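Long-range contacts in yersinopine synthase (Yersinia pestis, PDB 6C4M), which catalyses the last step of yersinopine biosynthesis, the NADPH-dependent reductive condensation of pyruvate with an amino-acid-derived intermediate, and so supplies a metallophore for metal acquisition: residues A[24-29]-A[106-111]; A[50-55]-A[93-98]; A[60-65]-A[199-204]. One frame throughout, in Å; residues are numbered along the deposited sequence.

Contact 1: A[24-29]-A[106-111]. With NAP (NADP nicotinamide-adenine-dinucleotide phosphate), chain B.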
loop_
_atom_site.group_PDB
_atom_site.type_symbol
_atom_site.label_atom_id
_atom_site.label_comp_id
_atom_site.label_asym_id
_atom_site.label_seq_id
_atom_site.Cartn_x
_atom_site.Cartn_y
_atom_site.Cartn_z
ATOM N N PRO A 24 10.261 -26.513 -41.074
ATOM C CA PRO A 24 11.421 -25.642 -40.850
ATOM C C PRO A 24 10.957 -24.270 -40.379
ATOM O O PRO A 24 10.079 -23.650 -40.982
ATOM C CB PRO A 24 12.105 -25.575 -42.218
ATOM C CG PRO A 24 11.092 -26.152 -43.194
ATOM C CD PRO A 24 10.259 -27.092 -42.423
ATOM N N THR A 25 11.529 -23.827 -39.273
ATOM C CA THR A 25 11.052 -22.649 -38.560
ATOM C C THR A 25 12.191 -21.669 -38.396
ATOM O O THR A 25 13.272 -22.044 -37.929
ATOM C CB THR A 25 10.478 -23.016 -37.202
ATOM O OG1 THR A 25 9.453 -23.991 -37.396
ATOM C CG2 THR A 25 9.879 -21.778 -36.570
ATOM N N LEU A 26 11.944 -20.424 -38.800
ATOM C CA LEU A 26 12.913 -19.337 -38.673
ATOM C C LEU A 26 12.423 -18.381 -37.585
ATOM O O LEU A 26 11.365 -17.754 -37.724
ATOM C CB LEU A 26 13.121 -18.621 -40.009
ATOM C CG LEU A 26 13.953 -17.321 -39.917
ATOM C CD1 LEU A 26 15.282 -17.576 -39.197
ATOM C CD2 LEU A 26 14.212 -16.694 -41.300
ATOM N N ILE A 27 13.182 -18.288 -36.495
ATOM C CA ILE A 27 12.851 -17.388 -35.386
ATOM C C ILE A 27 13.541 -16.042 -35.616
ATOM O O ILE A 27 14.777 -15.965 -35.617
ATOM C CB ILE A 27 13.275 -17.987 -34.034
ATOM C CG1 ILE A 27 12.579 -19.347 -33.804
ATOM C CG2 ILE A 27 12.955 -17.011 -32.861
ATOM C CD1 ILE A 27 13.002 -20.045 -32.564
ATOM N N LEU A 28 12.752 -14.966 -35.755
ATOM C CA LEU A 28 13.304 -13.626 -35.998
ATOM C C LEU A 28 13.423 -12.885 -34.672
ATOM O O LEU A 28 12.424 -12.434 -34.092
ATOM C CB LEU A 28 12.451 -12.826 -36.970
ATOM C CG LEU A 28 12.284 -13.470 -38.348
ATOM C CD1 LEU A 28 11.366 -12.600 -39.184
ATOM C CD2 LEU A 28 13.634 -13.686 -39.094
ATOM N N GLY A 29 14.655 -12.737 -34.215
ATOM C CA GLY A 29 14.930 -12.086 -32.959
ATOM C C GLY A 29 15.417 -13.142 -31.998
ATOM O O GLY A 29 14.799 -14.207 -31.892
ATOM N N GLN A 106 9.006 -22.608 -43.583
ATOM C CA GLN A 106 7.548 -22.603 -43.656
ATOM C C GLN A 106 6.876 -21.861 -42.508
ATOM O O GLN A 106 5.681 -21.565 -42.602
ATOM C CB GLN A 106 7.032 -24.034 -43.727
ATOM C CG GLN A 106 7.615 -24.726 -44.969
ATOM C CD GLN A 106 6.931 -26.019 -45.308
ATOM O OE1 GLN A 106 5.788 -26.240 -44.939
ATOM N NE2 GLN A 106 7.619 -26.861 -46.071
ATOM N N ARG A 107 7.615 -21.518 -41.461
ATOM C CA ARG A 107 7.060 -20.787 -40.330
ATOM C C ARG A 107 8.083 -19.742 -39.919
ATOM O O ARG A 107 9.272 -20.053 -39.741
ATOM C CB ARG A 107 6.721 -21.754 -39.185
ATOM C CG ARG A 107 6.243 -21.106 -37.935
ATOM C CD ARG A 107 6.174 -22.108 -36.804
ATOM N NE ARG A 107 5.188 -23.161 -37.016
ATOM C CZ ARG A 107 5.458 -24.466 -36.982
ATOM N NH1 ARG A 107 6.695 -24.901 -36.774
ATOM N NH2 ARG A 107 4.480 -25.349 -37.132
ATOM N N LEU A 108 7.629 -18.491 -39.853
ATOM C CA LEU A 108 8.372 -17.418 -39.219
ATOM C C LEU A 108 7.722 -17.080 -37.882
ATOM O O LEU A 108 6.491 -16.973 -37.781
ATOM C CB LEU A 108 8.412 -16.157 -40.077
ATOM C CG LEU A 108 8.923 -16.290 -41.501
ATOM C CD1 LEU A 108 8.963 -14.898 -42.117
ATOM C CD2 LEU A 108 10.288 -16.965 -41.522
ATOM N N ILE A 109 8.548 -16.929 -36.855
ATOM C CA ILE A 109 8.069 -16.486 -35.545
ATOM C C ILE A 109 8.737 -15.149 -35.244
ATOM O O ILE A 109 9.973 -15.052 -35.219
ATOM C CB ILE A 109 8.337 -17.520 -34.440
ATOM C CG1 ILE A 109 7.725 -18.889 -34.832
ATOM C CG2 ILE A 109 7.760 -16.990 -33.108
ATOM C CD1 ILE A 109 7.952 -20.027 -33.860
ATOM N N LEU A 110 7.924 -14.104 -35.047
ATOM C CA LEU A 110 8.454 -12.777 -34.709
ATOM C C LEU A 110 8.625 -12.724 -33.209
ATOM O O LEU A 110 7.653 -12.642 -32.464
ATOM C CB LEU A 110 7.548 -11.658 -35.210
ATOM C CG LEU A 110 7.769 -11.358 -36.691
ATOM C CD1 LEU A 110 6.723 -10.413 -37.238
ATOM C CD2 LEU A 110 9.106 -10.718 -36.867
ATOM N N ALA A 111 9.876 -12.848 -32.782
ATOM C CA ALA A 111 10.275 -12.725 -31.394
ATOM C C ALA A 111 10.962 -11.402 -31.101
ATOM O O ALA A 111 11.639 -11.292 -30.074
ATOM C CB ALA A 111 11.209 -13.866 -30.994
HETATM P PA NAP B . 13.983 -8.567 -26.344
HETATM O O1A NAP B . 12.553 -8.200 -26.429
HETATM O O2A NAP B . 14.760 -7.661 -25.353
HETATM O O5B NAP B . 14.615 -8.449 -27.857
HETATM C C5B NAP B . 14.243 -9.525 -28.747
HETATM C C4B NAP B . 14.964 -9.286 -30.088
HETATM O O4B NAP B . 14.492 -7.894 -30.601
HETATM C C3B NAP B . 16.238 -9.221 -29.945
HETATM O O3B NAP B . 16.921 -9.800 -31.102
HETATM C C2B NAP B . 16.595 -7.615 -29.901
HETATM O O2B NAP B . 17.969 -7.390 -30.371
HETATM C C1B NAP B . 15.768 -7.051 -30.705
HETATM N N9A NAP B . 15.399 -5.767 -30.107
HETATM C C8A NAP B . 15.022 -5.355 -28.886
HETATM N N7A NAP B . 14.855 -4.029 -28.998
HETATM C C5A NAP B . 15.135 -3.660 -30.287
HETATM C C6A NAP B . 15.082 -2.407 -30.845
HETATM N N6A NAP B . 14.762 -1.065 -30.357
HETATM N N1A NAP B . 15.396 -2.252 -32.144
HETATM C C2A NAP B . 15.751 -3.341 -32.906
HETATM N N3A NAP B . 15.801 -4.583 -32.345
HETATM C C4A NAP B . 15.480 -4.735 -31.011
HETATM O O3 NAP B . 14.069 -10.135 -25.816
HETATM P PN NAP B . 12.916 -11.125 -25.262
HETATM O O1N NAP B . 13.318 -12.451 -25.739
HETATM O O2N NAP B . 12.966 -10.989 -23.720
HETATM O O5D NAP B . 11.357 -10.748 -25.722
HETATM C C5D NAP B . 10.736 -11.400 -26.862
HETATM C C4D NAP B . 9.309 -10.827 -26.966
HETATM O O4D NAP B . 8.481 -11.202 -25.653
HETATM C C3D NAP B . 9.255 -9.513 -27.038
HETATM O O3D NAP B . 7.983 -9.196 -27.788
HETATM C C2D NAP B . 9.050 -8.993 -25.611
HETATM O O2D NAP B . 8.314 -7.864 -25.666
HETATM C C1D NAP B . 8.179 -10.111 -25.004
HETATM N N1N NAP B . 8.390 -10.353 -23.556
HETATM C C2N NAP B . 9.340 -11.198 -23.099
HETATM C C3N NAP B . 9.461 -11.406 -21.706
HETATM C C7N NAP B . 10.537 -12.358 -21.140
HETATM O O7N NAP B . 10.390 -12.906 -20.120
HETATM N N7N NAP B . 11.730 -12.543 -21.922
HETATM C C4N NAP B . 8.639 -10.755 -20.831
HETATM C C5N NAP B . 7.701 -9.913 -21.292
HETATM C C6N NAP B . 7.564 -9.711 -22.670
HETATM P P2B NAP B . 19.267 -7.523 -29.282
HETATM O O1X NAP B . 19.342 -6.215 -28.523
HETATM O O2X NAP B . 19.026 -8.643 -28.327
HETATM O O3X NAP B . 20.542 -7.701 -30.072
#
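The flat guanidinium of R107 meets T25 at its edge. NH1 of R107 donates to T25 OG1 at 3.0 Å, with the oxygen 21° out of the guanidinium plane and the N-H...O angle bent to 136°. The same hydroxyl is also hydrogen-bonded to L23 O. R107 NH2 also makes a salt bridge to E226 and a hydrogen bond to H20 O, and W229 forms a cation-pi contact with the guanidinium. CG2 of T25, anti to its backbone N (chi1 -56°, which sets OG1 beside that N), lies 3.7 Å from R107 CD. Between the backbones, P24 O takes two N-H groups, those of Q106 at 3.0 Å and of R107. A parallel ladder follows: L26 N to R107 O, I109 N to L26 O, L28 N to I109 O at 2.8 Å and A111 N to L28 O. These two strands are the centre of a Rossmann-type dinucleotide fold, with strand order 93-95, 49-52, 25-28, 107-110, 134-137, 161-165. G29 opens a GxGxxA sequence that leads into the NADP(+)-binding loop at A30 to A33. Both strand ends reach the cofactor: A111 O is 3.3 Å from C5D of NADP, and G29 CA is 3.6 Å from its O3B. On one face of the sheet L26 and L108 lie side by side, pointing the same way, with L26 CB 3.6 Å from L108 CD2. Further along that face L28 CD1 rests on L110 CD2 at 3.7 Å, under V120 of helix 117-121. On the other face I27 and I109 pack against helix 32-44, where both touch L37, and I27 CG2 also approaches A111 CB.

Contact 2: A[50-55]-A[93-98]. With NAP (NADP nicotinamide-adenine-dinucleotide phosphate), chain B.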
loop_
_atom_site.group_PDB
_atom_site.type_symbol
_atom_site.label_atom_id
_atom_site.label_comp_id
_atom_site.label_asym_id
_atom_site.label_seq_id
_atom_site.Cartn_x
_atom_site.Cartn_y
_atom_site.Cartn_z
ATOM N N GLY A 50 16.011 -22.068 -37.708
ATOM C CA GLY A 50 16.805 -20.895 -38.024
ATOM C C GLY A 50 16.633 -19.798 -36.991
ATOM O O GLY A 50 15.641 -19.785 -36.255
ATOM N N LEU A 51 17.594 -18.877 -36.925
ATOM C CA LEU A 51 17.598 -17.824 -35.922
ATOM C C LEU A 51 18.153 -16.564 -36.561
ATOM O O LEU A 51 19.166 -16.633 -37.251
ATOM C CB LEU A 51 18.447 -18.223 -34.708
ATOM C CG LEU A 51 18.399 -17.326 -33.479
ATOM C CD1 LEU A 51 16.983 -17.236 -32.957
ATOM C CD2 LEU A 51 19.322 -17.875 -32.402
ATOM N N TYR A 52 17.486 -15.428 -36.337
ATOM C CA TYR A 52 17.955 -14.123 -36.783
ATOM C C TYR A 52 18.172 -13.231 -35.568
ATOM O O TYR A 52 17.385 -13.267 -34.614
ATOM C CB TYR A 52 16.962 -13.440 -37.725
ATOM C CG TYR A 52 17.174 -11.927 -37.808
ATOM C CD1 TYR A 52 18.140 -11.370 -38.655
ATOM C CD2 TYR A 52 16.422 -11.066 -37.033
ATOM C CE1 TYR A 52 18.345 -9.998 -38.720
ATOM C CE2 TYR A 52 16.622 -9.698 -37.072
ATOM C CZ TYR A 52 17.575 -9.172 -37.935
ATOM O OH TYR A 52 17.773 -7.832 -37.972
ATOM N N ASN A 53 19.241 -12.441 -35.609
ATOM C CA ASN A 53 19.402 -11.318 -34.693
ATOM C C ASN A 53 20.157 -10.210 -35.399
ATOM O O ASN A 53 21.128 -10.463 -36.117
ATOM C CB ASN A 53 20.157 -11.713 -33.423
ATOM C CG ASN A 53 19.897 -10.753 -32.268
ATOM O OD1 ASN A 53 19.121 -11.060 -31.367
ATOM N ND2 ASN A 53 20.553 -9.587 -32.287
ATOM N N ARG A 54 19.698 -8.985 -35.192
ATOM C CA ARG A 54 20.361 -7.829 -35.769
ATOM C C ARG A 54 21.814 -7.786 -35.301
ATOM O O ARG A 54 22.142 -8.286 -34.213
ATOM C CB ARG A 54 19.652 -6.544 -35.336
ATOM C CG ARG A 54 19.726 -6.334 -33.840
ATOM C CD ARG A 54 19.138 -4.987 -33.382
ATOM N NE ARG A 54 19.015 -4.939 -31.919
ATOM C CZ ARG A 54 18.880 -3.809 -31.221
ATOM N NH1 ARG A 54 18.848 -2.640 -31.849
ATOM N NH2 ARG A 54 18.781 -3.851 -29.897
ATOM N N PRO A 55 22.702 -7.125 -36.082
ATOM C CA PRO A 55 24.132 -7.053 -35.747
ATOM C C PRO A 55 24.479 -6.040 -34.654
ATOM O O PRO A 55 25.413 -5.253 -34.782
ATOM C CB PRO A 55 24.776 -6.699 -37.093
ATOM C CG PRO A 55 23.715 -5.994 -37.868
ATOM C CD PRO A 55 22.406 -6.584 -37.420
ATOM N N CYS A 93 20.690 -22.751 -38.757
ATOM C CA CYS A 93 21.012 -21.615 -39.599
ATOM C C CYS A 93 20.894 -20.356 -38.757
ATOM O O CYS A 93 19.889 -20.173 -38.071
ATOM C CB CYS A 93 20.065 -21.565 -40.798
ATOM S SG CYS A 93 20.362 -20.200 -41.892
ATOM N N TYR A 94 21.917 -19.506 -38.796
ATOM C CA TYR A 94 21.885 -18.220 -38.113
ATOM C C TYR A 94 22.230 -17.137 -39.114
ATOM O O TYR A 94 23.184 -17.285 -39.887
ATOM C CB TYR A 94 22.855 -18.185 -36.932
ATOM C CG TYR A 94 22.840 -16.894 -36.125
ATOM C CD1 TYR A 94 23.667 -15.829 -36.451
ATOM C CD2 TYR A 94 22.013 -16.762 -35.015
ATOM C CE1 TYR A 94 23.663 -14.654 -35.688
ATOM C CE2 TYR A 94 21.991 -15.620 -34.277
ATOM C CZ TYR A 94 22.819 -14.563 -34.609
ATOM O OH TYR A 94 22.798 -13.425 -33.836
ATOM N N ILE A 95 21.432 -16.066 -39.117
ATOM C CA ILE A 95 21.634 -14.921 -39.992
ATOM C C ILE A 95 21.525 -13.646 -39.167
ATOM O O ILE A 95 20.912 -13.617 -38.095
ATOM C CB ILE A 95 20.616 -14.882 -41.144
ATOM C CG1 ILE A 95 19.196 -14.978 -40.572
ATOM C CG2 ILE A 95 20.939 -15.988 -42.169
ATOM C CD1 ILE A 95 18.081 -14.773 -41.617
ATOM N N ASP A 96 22.129 -12.580 -39.695
ATOM C CA ASP A 96 22.038 -11.264 -39.094
ATOM C C ASP A 96 21.624 -10.211 -40.108
ATOM O O ASP A 96 21.742 -9.027 -39.831
ATOM C CB ASP A 96 23.359 -10.873 -38.425
ATOM C CG ASP A 96 24.465 -10.609 -39.418
ATOM O OD1 ASP A 96 24.245 -10.872 -40.614
ATOM O OD2 ASP A 96 25.546 -10.156 -38.984
ATOM N N GLN A 97 21.120 -10.619 -41.254
ATOM C CA GLN A 97 20.555 -9.715 -42.240
ATOM C C GLN A 97 19.257 -10.338 -42.715
ATOM O O GLN A 97 19.241 -11.502 -43.129
ATOM C CB GLN A 97 21.505 -9.482 -43.447
ATOM C CG GLN A 97 22.686 -8.559 -43.185
ATOM C CD GLN A 97 22.292 -7.205 -42.584
ATOM O OE1 GLN A 97 21.350 -6.541 -43.036
ATOM N NE2 GLN A 97 23.011 -6.801 -41.542
ATOM N N LEU A 98 18.173 -9.580 -42.633
ATOM C CA LEU A 98 16.867 -10.098 -43.006
ATOM C C LEU A 98 16.767 -10.367 -44.495
ATOM O O LEU A 98 15.968 -11.223 -44.923
ATOM C CB LEU A 98 15.807 -9.109 -42.555
ATOM C CG LEU A 98 15.658 -9.048 -41.025
ATOM C CD1 LEU A 98 14.943 -7.770 -40.610
ATOM C CD2 LEU A 98 14.889 -10.249 -40.554
HETATM P PA NAP B . 13.983 -8.567 -26.344
HETATM O O1A NAP B . 12.553 -8.200 -26.429
HETATM O O2A NAP B . 14.760 -7.661 -25.353
HETATM O O5B NAP B . 14.615 -8.449 -27.857
HETATM C C5B NAP B . 14.243 -9.525 -28.747
HETATM C C4B NAP B . 14.964 -9.286 -30.088
HETATM O O4B NAP B . 14.492 -7.894 -30.601
HETATM C C3B NAP B . 16.238 -9.221 -29.945
HETATM O O3B NAP B . 16.921 -9.800 -31.102
HETATM C C2B NAP B . 16.595 -7.615 -29.901
HETATM O O2B NAP B . 17.969 -7.390 -30.371
HETATM C C1B NAP B . 15.768 -7.051 -30.705
HETATM N N9A NAP B . 15.399 -5.767 -30.107
HETATM C C8A NAP B . 15.022 -5.355 -28.886
HETATM N N7A NAP B . 14.855 -4.029 -28.998
HETATM C C5A NAP B . 15.135 -3.660 -30.287
HETATM C C6A NAP B . 15.082 -2.407 -30.845
HETATM N N6A NAP B . 14.762 -1.065 -30.357
HETATM N N1A NAP B . 15.396 -2.252 -32.144
HETATM C C2A NAP B . 15.751 -3.341 -32.906
HETATM N N3A NAP B . 15.801 -4.583 -32.345
HETATM C C4A NAP B . 15.480 -4.735 -31.011
HETATM O O3 NAP B . 14.069 -10.135 -25.816
HETATM P PN NAP B . 12.916 -11.125 -25.262
HETATM O O1N NAP B . 13.318 -12.451 -25.739
HETATM O O2N NAP B . 12.966 -10.989 -23.720
HETATM O O5D NAP B . 11.357 -10.748 -25.722
HETATM C C5D NAP B . 10.736 -11.400 -26.862
HETATM C C4D NAP B . 9.309 -10.827 -26.966
HETATM O O4D NAP B . 8.481 -11.202 -25.653
HETATM C C3D NAP B . 9.255 -9.513 -27.038
HETATM O O3D NAP B . 7.983 -9.196 -27.788
HETATM C C2D NAP B . 9.050 -8.993 -25.611
HETATM O O2D NAP B . 8.314 -7.864 -25.666
HETATM C C1D NAP B . 8.179 -10.111 -25.004
HETATM N N1N NAP B . 8.390 -10.353 -23.556
HETATM C C2N NAP B . 9.340 -11.198 -23.099
HETATM C C3N NAP B . 9.461 -11.406 -21.706
HETATM C C7N NAP B . 10.537 -12.358 -21.140
HETATM O O7N NAP B . 10.390 -12.906 -20.120
HETATM N N7N NAP B . 11.730 -12.543 -21.922
HETATM C C4N NAP B . 8.639 -10.755 -20.831
HETATM C C5N NAP B . 7.701 -9.913 -21.292
HETATM C C6N NAP B . 7.564 -9.711 -22.670
HETATM P P2B NAP B . 19.267 -7.523 -29.282
HETATM O O1X NAP B . 19.342 -6.215 -28.523
HETATM O O2X NAP B . 19.026 -8.643 -28.327
HETATM O O3X NAP B . 20.542 -7.701 -30.072
HETATM O O HOH W 1 23.444 -11.089 -34.977
#
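L98 packs over one face of the Y52 ring, its CD2 3.7 Å from the centroid and almost exactly on the ring normal, a CH-pi contact. R54 N lies above the opposite face, toward its rim, and Q97 N is at the edge, in plane. Apolar packing continues with L51 against Y94, whose ring edge meets L51 CD2, and with Y52 CB 3.9 Å from I95 CG1. P55 CD makes a van der Waals contact with the buried carbonyl D96 O (3.5 Å). Three backbone bonds pair the strands in parallel: L51 N to C93 O, I95 N to L51 O and N53 N to I95 O at 3.2 Å. One water is hydrogen-bonded to both N53 O and Y94 OH, linking the segments just beyond the paired strands. Here the second strand of the Rossmann-type fold ends at the adenosine ribose and its 2'-phosphate, the group that distinguishes NADP from NAD. N53 has CG anti to its backbone N (chi1 -159°); OD1 accepts from ribose O3B (2.5 Å) and is also hydrogen-bonded to K58 NZ and A30 N, while ND2 serves phosphate O3X and R54 O. R54 donates from NE to O2B and from NH2 to O1X (2.8 Å), its guanidinium over the adenine near N3A. Strand 49-52 runs between strands 25-28 and 93-95, Y52 and L98 touching L28; Y94 faces helix 57-68, whose K63 pairs with D96.

Contact 3: A[60-65]-A[199-204]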
loop_
_atom_site.group_PDB
_atom_site.type_symbol
_atom_site.label_atom_id
_atom_site.label_comp_id
_atom_site.label_asym_id
_atom_site.label_seq_id
_atom_site.Cartn_x
_atom_site.Cartn_y
_atom_site.Cartn_z
ATOM N N GLU A 60 26.432 -9.841 -32.630
ATOM C CA GLU A 60 27.728 -10.241 -33.162
ATOM C C GLU A 60 28.378 -11.309 -32.290
ATOM O O GLU A 60 28.964 -12.267 -32.804
ATOM C CB GLU A 60 28.639 -9.013 -33.283
ATOM C CG GLU A 60 29.853 -9.244 -34.161
ATOM C CD GLU A 60 29.492 -9.417 -35.633
ATOM O OE1 GLU A 60 28.447 -8.877 -36.048
ATOM O OE2 GLU A 60 30.251 -10.095 -36.368
ATOM N N ARG A 61 28.310 -11.157 -30.968
ATOM C CA ARG A 61 28.945 -12.142 -30.102
ATOM C C ARG A 61 28.243 -13.495 -30.204
ATOM O O ARG A 61 28.894 -14.542 -30.131
ATOM C CB ARG A 61 28.958 -11.633 -28.655
ATOM C CG ARG A 61 29.962 -12.358 -27.754
ATOM C CD ARG A 61 30.385 -11.527 -26.558
ATOM N NE ARG A 61 29.655 -11.884 -25.336
ATOM C CZ ARG A 61 28.679 -11.168 -24.772
ATOM N NH1 ARG A 61 28.265 -10.018 -25.299
ATOM N NH2 ARG A 61 28.112 -11.615 -23.659
ATOM N N LEU A 62 26.919 -13.486 -30.365
ATOM C CA LEU A 62 26.168 -14.724 -30.550
ATOM C C LEU A 62 26.422 -15.304 -31.931
ATOM O O LEU A 62 26.480 -16.530 -32.099
ATOM C CB LEU A 62 24.675 -14.454 -30.345
ATOM C CG LEU A 62 23.677 -15.593 -30.618
ATOM C CD1 LEU A 62 23.839 -16.677 -29.567
ATOM C CD2 LEU A 62 22.235 -15.047 -30.637
ATOM N N LYS A 63 26.566 -14.434 -32.934
ATOM C CA LYS A 63 26.927 -14.899 -34.265
ATOM C C LYS A 63 28.259 -15.628 -34.229
ATOM O O LYS A 63 28.407 -16.711 -34.798
ATOM C CB LYS A 63 26.984 -13.724 -35.231
ATOM C CG LYS A 63 27.321 -14.124 -36.679
ATOM C CD LYS A 63 27.444 -12.878 -37.563
ATOM C CE LYS A 63 27.417 -13.223 -39.052
ATOM N NZ LYS A 63 27.604 -11.996 -39.873
ATOM N N GLN A 64 29.249 -15.036 -33.561
ATOM C CA GLN A 64 30.553 -15.677 -33.435
ATOM C C GLN A 64 30.443 -16.986 -32.668
ATOM O O GLN A 64 30.966 -18.020 -33.099
ATOM C CB GLN A 64 31.528 -14.733 -32.730
ATOM C CG GLN A 64 31.857 -13.495 -33.523
ATOM C CD GLN A 64 32.697 -12.509 -32.738
ATOM O OE1 GLN A 64 32.954 -12.696 -31.539
ATOM N NE2 GLN A 64 33.108 -11.442 -33.400
ATOM N N TYR A 65 29.788 -16.955 -31.508
ATOM C CA TYR A 65 29.670 -18.167 -30.714
ATOM C C TYR A 65 29.056 -19.307 -31.528
ATOM O O TYR A 65 29.549 -20.438 -31.500
ATOM C CB TYR A 65 28.839 -17.891 -29.465
ATOM C CG TYR A 65 28.317 -19.165 -28.846
ATOM C CD1 TYR A 65 29.071 -19.867 -27.919
ATOM C CD2 TYR A 65 27.080 -19.684 -29.218
ATOM C CE1 TYR A 65 28.604 -21.036 -27.358
ATOM C CE2 TYR A 65 26.608 -20.854 -28.664
ATOM C CZ TYR A 65 27.375 -21.523 -27.731
ATOM O OH TYR A 65 26.902 -22.691 -27.183
ATOM N N ILE A 199 26.074 -11.237 -19.284
ATOM C CA ILE A 199 25.235 -11.833 -20.335
ATOM C C ILE A 199 25.980 -12.835 -21.227
ATOM O O ILE A 199 26.840 -12.445 -22.019
ATOM C CB ILE A 199 24.614 -10.740 -21.236
ATOM C CG1 ILE A 199 23.511 -9.984 -20.499
ATOM C CG2 ILE A 199 24.074 -11.349 -22.524
ATOM C CD1 ILE A 199 22.764 -9.013 -21.390
ATOM N N GLN A 200 25.645 -14.124 -21.108
ATOM C CA GLN A 200 26.082 -15.104 -22.095
ATOM C C GLN A 200 24.931 -15.305 -23.071
ATOM O O GLN A 200 23.918 -15.908 -22.693
ATOM C CB GLN A 200 26.471 -16.427 -21.432
ATOM C CG GLN A 200 27.748 -16.372 -20.596
ATOM C CD GLN A 200 28.912 -15.777 -21.365
ATOM O OE1 GLN A 200 29.075 -16.043 -22.557
ATOM N NE2 GLN A 200 29.715 -14.950 -20.696
ATOM N N PRO A 201 25.012 -14.808 -24.312
ATOM C CA PRO A 201 23.780 -14.636 -25.098
ATOM C C PRO A 201 23.187 -15.937 -25.589
ATOM O O PRO A 201 22.069 -15.916 -26.115
ATOM C CB PRO A 201 24.224 -13.732 -26.255
ATOM C CG PRO A 201 25.665 -14.020 -26.429
ATOM C CD PRO A 201 26.197 -14.321 -25.046
ATOM N N TYR A 202 23.874 -17.055 -25.388
ATOM C CA TYR A 202 23.408 -18.379 -25.774
ATOM C C TYR A 202 22.920 -19.200 -24.577
ATOM O O TYR A 202 22.710 -20.408 -24.714
ATOM C CB TYR A 202 24.534 -19.116 -26.490
ATOM C CG TYR A 202 25.818 -19.109 -25.701
ATOM C CD1 TYR A 202 26.094 -20.108 -24.774
ATOM C CD2 TYR A 202 26.744 -18.086 -25.859
ATOM C CE1 TYR A 202 27.271 -20.089 -24.035
ATOM C CE2 TYR A 202 27.916 -18.058 -25.126
ATOM C CZ TYR A 202 28.172 -19.055 -24.217
ATOM O OH TYR A 202 29.343 -19.016 -23.510
ATOM N N ARG A 203 22.741 -18.569 -23.417
ATOM C CA ARG A 203 22.284 -19.214 -22.190
ATOM C C ARG A 203 21.149 -18.400 -21.595
ATOM O O ARG A 203 21.287 -17.191 -21.410
ATOM C CB ARG A 203 23.392 -19.315 -21.141
ATOM C CG ARG A 203 24.509 -20.268 -21.448
ATOM C CD ARG A 203 25.516 -20.295 -20.300
ATOM N NE ARG A 203 26.719 -21.033 -20.668
ATOM C CZ ARG A 203 27.891 -20.935 -20.044
ATOM N NH1 ARG A 203 28.037 -20.118 -18.997
ATOM N NH2 ARG A 203 28.925 -21.660 -20.476
ATOM N N ALA A 204 20.045 -19.060 -21.262
ATOM C CA ALA A 204 18.912 -18.378 -20.661
ATOM C C ALA A 204 18.370 -19.228 -19.531
ATOM O O ALA A 204 18.736 -20.394 -19.363
ATOM C CB ALA A 204 17.808 -18.087 -21.675
#
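Y65 and Y202 stack face to face, their ring planes 2° apart and their centroids 3.7 Å from one another. The rings are slightly displaced: Y202 CD2 stands over the centre of the Y65 ring, and Y65 CE1 over the centre of the Y202 ring. The two side chains cross at about a right angle, so the hydroxyls diverge, and Y202 CB comes within 3.5 Å of Y65 CE2. In Y202, chi1 of 52° puts CG between the backbone N and the carbonyl carbon. The face of its ring turned from Y65 is approached by Q200 CB, offset toward the rim, so this tyrosine lies between the helix and its own turn. Y65 fixes its far end through a hydrogen bond from OH to T71 O. One helical turn back, L62 touches two residues of the loop: its CB is 4.1 Å from P201 CG, and its CD1 is 4.0 Å from Y202 CB. R61 crosses P201 at about a right angle, with its guanidinium lying over P201 CD, but this placement is doubtful because R61 NH2 is too close to I199 O in the model. R61, L62 and Y65 occupy the same side of the helix, and P201 and Y202 are the middle residues of a type I beta turn closed by R203 N to Q200 O at 3.0 Å. This turn brings the chain into strand 203-217, which pairs in parallel with strand 71-76; Y65 and Y202 both touch Y73 there. Helix 57-68 thus spans from this turn to strand 93-95, where L62 packs on Y94, and L62 also rests on A30 of the NADP(+)-binding loop.

Contact 1 is the buried core, while contact 2 is partly buried and contact 3 lies farthest out, with several exposed residues. Contacts 1 and 2 belong to the parallel part of the same mixed sheet: strands 25-28 and 49-52 are neighbours, and T25 O to G50 N and Y52 O to G29 N probably bond them. Both touch NADP, contact 1 through backbone atoms at the strand ends, contact 2 through polar and charged side chains. Contact 3 has no hydrogen bond between its segments and depends on ring stacking and apolar packing. Its helix 57-68 meets contact 2 through side-chain packing around Y94; contacts 1 and 3 do not touch.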